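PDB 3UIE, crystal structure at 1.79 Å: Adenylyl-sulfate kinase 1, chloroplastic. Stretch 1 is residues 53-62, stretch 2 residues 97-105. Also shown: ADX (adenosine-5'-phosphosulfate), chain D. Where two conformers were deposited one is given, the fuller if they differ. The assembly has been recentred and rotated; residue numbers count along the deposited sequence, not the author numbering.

Stretch 1 53-62: GKLCYILDGD
Stretch 2, residues 97-105: GIICIASLI

Strands 56-60 and 99-103 lie side by side in a parallel sheet, their directions 20° apart and their axes approaching to 4.6 Å. Cys56 pairs with Ile99, Tyr57 with Cys100, Ile58 with Ile101, Leu59 with Ala102 and Asp60 with Ser103. Backbone angles in the two strands are extended, phi about -80° to -145° and psi 90° to 160°. Gly53 and Gly97, each closing a preceding helix in a Schellman motif, take positive phi (82° and 95°), which favours glycine.

Six backbone hydrogen bonds alternate in direction, as parallel pairing requires: Ile99 N to Leu55 O (3.2 Å), Tyr57 N to Ile99 O (3.1 Å), Ile101 N to Tyr57 O (2.9 Å), Leu59 N to Ile101 O (2.8 Å), Ser103 N to Leu59 O (2.9 Å) and Gly61 N to Ser103 O (2.9 Å). CA-H...O contacts supplement the ladder, notably Cys56 CA to Ile99 O at 3.1 Å.

Side chains alternate between faces. Cys56, Ile58, Ile99 and Ile101, all m at chi1, share one with Asp60 and Ser103; the isoleucines are t at chi2. Cys56 SG lies 3.8 Å from Ile99 CB, and Ile58 CG1 4.2 Å from Ile101 CB. On the other, Leu59 (m, t) brings CD1 to 3.6 Å from SG of Cys100 (t), while Tyr57 (t, chi2 74°) leads its ring end away. Before the strands, Leu55 (t, p) sets CD2 3.2 Å from CD1 of Ile98 (m, m). These apolar residues suit a contact burying 675 Å² in total.

Asp60 (t, chi2 82°) caps the following helix: its OD2 accepts a weak bond from Asp62 N (3.1 Å). Helical Gly61 (-49°/-48°) leaves room for adenosine-5'-phosphosulfate, since a CB there would clash with ADX O2A, the atom that accepts a hydrogen bond from Ile105 N (2.9 Å).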

# COMPACT_ATOMS: atom_id res chain seq x y z
N GLY A 53 18.26 11.91 0.69
CA GLY A 53 17.06 12.56 1.21
C GLY A 53 15.79 12.19 0.46
O GLY A 53 14.80 12.91 0.49
N LYS A 54 15.81 11.05 -0.23
CA LYS A 54 14.61 10.62 -0.96
C LYS A 54 13.90 9.49 -0.19
O LYS A 54 14.55 8.63 0.40
CB LYS A 54 14.97 10.17 -2.37
CG LYS A 54 15.86 11.18 -3.12
CD LYS A 54 15.13 12.50 -3.31
CE LYS A 54 16.10 13.64 -3.58
NZ LYS A 54 15.40 14.95 -3.68
N LEU A 55 12.58 9.48 -0.25
CA LEU A 55 11.79 8.52 0.50
C LEU A 55 11.39 7.35 -0.38
O LEU A 55 10.68 7.53 -1.38
CB LEU A 55 10.54 9.18 1.07
CG LEU A 55 9.61 8.30 1.91
CD1 LEU A 55 10.37 7.70 3.09
CD2 LEU A 55 8.40 9.12 2.40
N CYS A 56 11.86 6.16 -0.01
CA CYS A 56 11.57 4.92 -0.73
C CYS A 56 10.86 3.95 0.20
O CYS A 56 10.96 4.08 1.41
CB CYS A 56 12.86 4.23 -1.19
SG CYS A 56 13.85 5.18 -2.31
N TYR A 57 10.17 2.98 -0.37
CA TYR A 57 9.61 1.91 0.45
C TYR A 57 9.66 0.61 -0.34
O TYR A 57 9.24 0.58 -1.49
CB TYR A 57 8.17 2.23 0.87
CG TYR A 57 7.74 1.27 1.95
CD1 TYR A 57 8.23 1.41 3.25
CD2 TYR A 57 6.90 0.20 1.67
CE1 TYR A 57 7.86 0.51 4.25
CE2 TYR A 57 6.54 -0.70 2.64
CZ TYR A 57 7.01 -0.54 3.93
OH TYR A 57 6.64 -1.45 4.89
N ILE A 58 10.15 -0.46 0.28
CA ILE A 58 10.32 -1.74 -0.41
C ILE A 58 9.15 -2.68 -0.15
O ILE A 58 8.81 -2.96 0.99
CB ILE A 58 11.62 -2.44 0.07
CG1 ILE A 58 12.84 -1.59 -0.26
CG2 ILE A 58 11.77 -3.83 -0.59
CD1 ILE A 58 14.14 -2.13 0.34
N LEU A 59 8.52 -3.14 -1.23
CA LEU A 59 7.55 -4.22 -1.15
C LEU A 59 8.23 -5.51 -1.58
O LEU A 59 8.36 -5.79 -2.77
CB LEU A 59 6.36 -3.95 -2.09
CG LEU A 59 5.57 -2.67 -1.83
CD1 LEU A 59 4.46 -2.50 -2.87
CD2 LEU A 59 5.01 -2.68 -0.41
N ASP A 60 8.66 -6.30 -0.60
CA ASP A 60 9.37 -7.54 -0.91
C ASP A 60 8.42 -8.73 -0.88
O ASP A 60 7.61 -8.89 0.05
CB ASP A 60 10.50 -7.74 0.08
CG ASP A 60 11.38 -8.92 -0.28
OD1 ASP A 60 12.27 -8.75 -1.14
OD2 ASP A 60 11.16 -10.01 0.27
N GLY A 61 8.52 -9.56 -1.91
CA GLY A 61 7.63 -10.70 -2.04
C GLY A 61 7.52 -11.51 -0.77
O GLY A 61 6.43 -11.85 -0.33
N ASP A 62 8.66 -11.84 -0.17
CA ASP A 62 8.62 -12.62 1.06
C ASP A 62 7.82 -11.88 2.16
O ASP A 62 6.89 -12.44 2.75
CB ASP A 62 10.03 -12.96 1.54
CG ASP A 62 10.03 -14.00 2.66
OD1 ASP A 62 9.21 -14.94 2.60
OD2 ASP A 62 10.85 -13.86 3.59
N GLY A 97 3.59 9.62 -3.82
CA GLY A 97 4.83 10.33 -4.10
C GLY A 97 6.10 9.56 -3.74
O GLY A 97 7.20 10.09 -3.81
N ILE A 98 5.92 8.30 -3.34
CA ILE A 98 7.01 7.46 -2.85
C ILE A 98 7.70 6.74 -4.02
O ILE A 98 7.04 6.38 -4.98
CB ILE A 98 6.44 6.38 -1.91
CG1 ILE A 98 5.66 7.02 -0.76
CG2 ILE A 98 7.53 5.46 -1.41
CD1 ILE A 98 6.50 7.87 0.12
N ILE A 99 9.01 6.54 -3.91
CA ILE A 99 9.74 5.66 -4.82
C ILE A 99 9.55 4.26 -4.29
O ILE A 99 10.17 3.86 -3.30
CB ILE A 99 11.23 6.04 -4.89
CG1 ILE A 99 11.37 7.46 -5.46
CG2 ILE A 99 12.02 5.03 -5.77
CD1 ILE A 99 12.70 8.14 -5.17
N CYS A 100 8.65 3.52 -4.92
CA CYS A 100 8.28 2.20 -4.43
C CYS A 100 9.09 1.12 -5.12
O CYS A 100 9.03 0.99 -6.35
CB CYS A 100 6.78 1.96 -4.66
SG CYS A 100 6.19 0.41 -3.94
N ILE A 101 9.87 0.35 -4.35
CA ILE A 101 10.70 -0.69 -4.92
C ILE A 101 10.05 -2.04 -4.67
O ILE A 101 9.91 -2.46 -3.53
CB ILE A 101 12.09 -0.70 -4.26
CG1 ILE A 101 12.74 0.69 -4.38
CG2 ILE A 101 12.98 -1.81 -4.87
CD1 ILE A 101 13.91 0.90 -3.43
N ALA A 102 9.60 -2.70 -5.74
CA ALA A 102 8.97 -4.00 -5.59
C ALA A 102 9.98 -5.08 -5.94
O ALA A 102 10.56 -5.07 -7.01
CB ALA A 102 7.73 -4.10 -6.48
N SER A 103 10.19 -6.01 -5.02
CA SER A 103 11.20 -7.06 -5.20
C SER A 103 10.55 -8.43 -5.08
O SER A 103 10.42 -8.94 -3.98
CB SER A 103 12.31 -6.89 -4.15
OG SER A 103 13.20 -8.00 -4.12
N LEU A 104 10.10 -8.98 -6.19
CA LEU A 104 9.35 -10.23 -6.22
C LEU A 104 9.90 -11.02 -7.39
O LEU A 104 10.27 -10.43 -8.40
CB LEU A 104 7.89 -9.94 -6.54
CG LEU A 104 6.74 -9.76 -5.56
CD1 LEU A 104 6.87 -8.47 -4.77
CD2 LEU A 104 5.45 -9.75 -6.37
N ILE A 105 9.92 -12.35 -7.28
CA ILE A 105 10.33 -13.17 -8.43
C ILE A 105 9.52 -12.79 -9.66
O ILE A 105 10.07 -12.61 -10.75
CB ILE A 105 10.20 -14.69 -8.14
CG1 ILE A 105 11.15 -15.09 -7.01
CG2 ILE A 105 10.50 -15.51 -9.41
CD1 ILE A 105 11.03 -16.56 -6.59
SB ADX D . 6.30 -14.82 -6.83
O1B ADX D . 4.95 -14.99 -6.38
O2B ADX D . 6.56 -15.77 -7.94
O3B ADX D . 6.54 -13.45 -7.35
PA ADX D . 7.65 -14.22 -4.48
O1A ADX D . 6.42 -13.53 -3.95
O2A ADX D . 8.78 -13.25 -4.75
O3A ADX D . 7.29 -15.13 -5.73
O5' ADX D . 8.10 -15.25 -3.37
C5' ADX D . 9.36 -15.85 -3.47
C4' ADX D . 9.92 -16.33 -2.23
O4' ADX D . 9.11 -17.39 -1.73
C3' ADX D . 11.27 -16.88 -2.49
O3' ADX D . 12.19 -16.22 -1.68
C2' ADX D . 11.25 -18.22 -2.06
O2' ADX D . 12.07 -18.26 -0.94
C1' ADX D . 9.88 -18.55 -1.60
N9 ADX D . 9.34 -19.69 -2.29
C8 ADX D . 8.68 -20.72 -1.71
N7 ADX D . 8.25 -21.56 -2.67
C5 ADX D . 8.64 -21.06 -3.86
C6 ADX D . 8.49 -21.48 -5.20
N6 ADX D . 7.78 -22.68 -5.49
N1 ADX D . 9.02 -20.74 -6.20
C2 ADX D . 9.68 -19.60 -5.93
N3 ADX D . 9.84 -19.16 -4.66
C4 ADX D . 9.33 -19.86 -3.62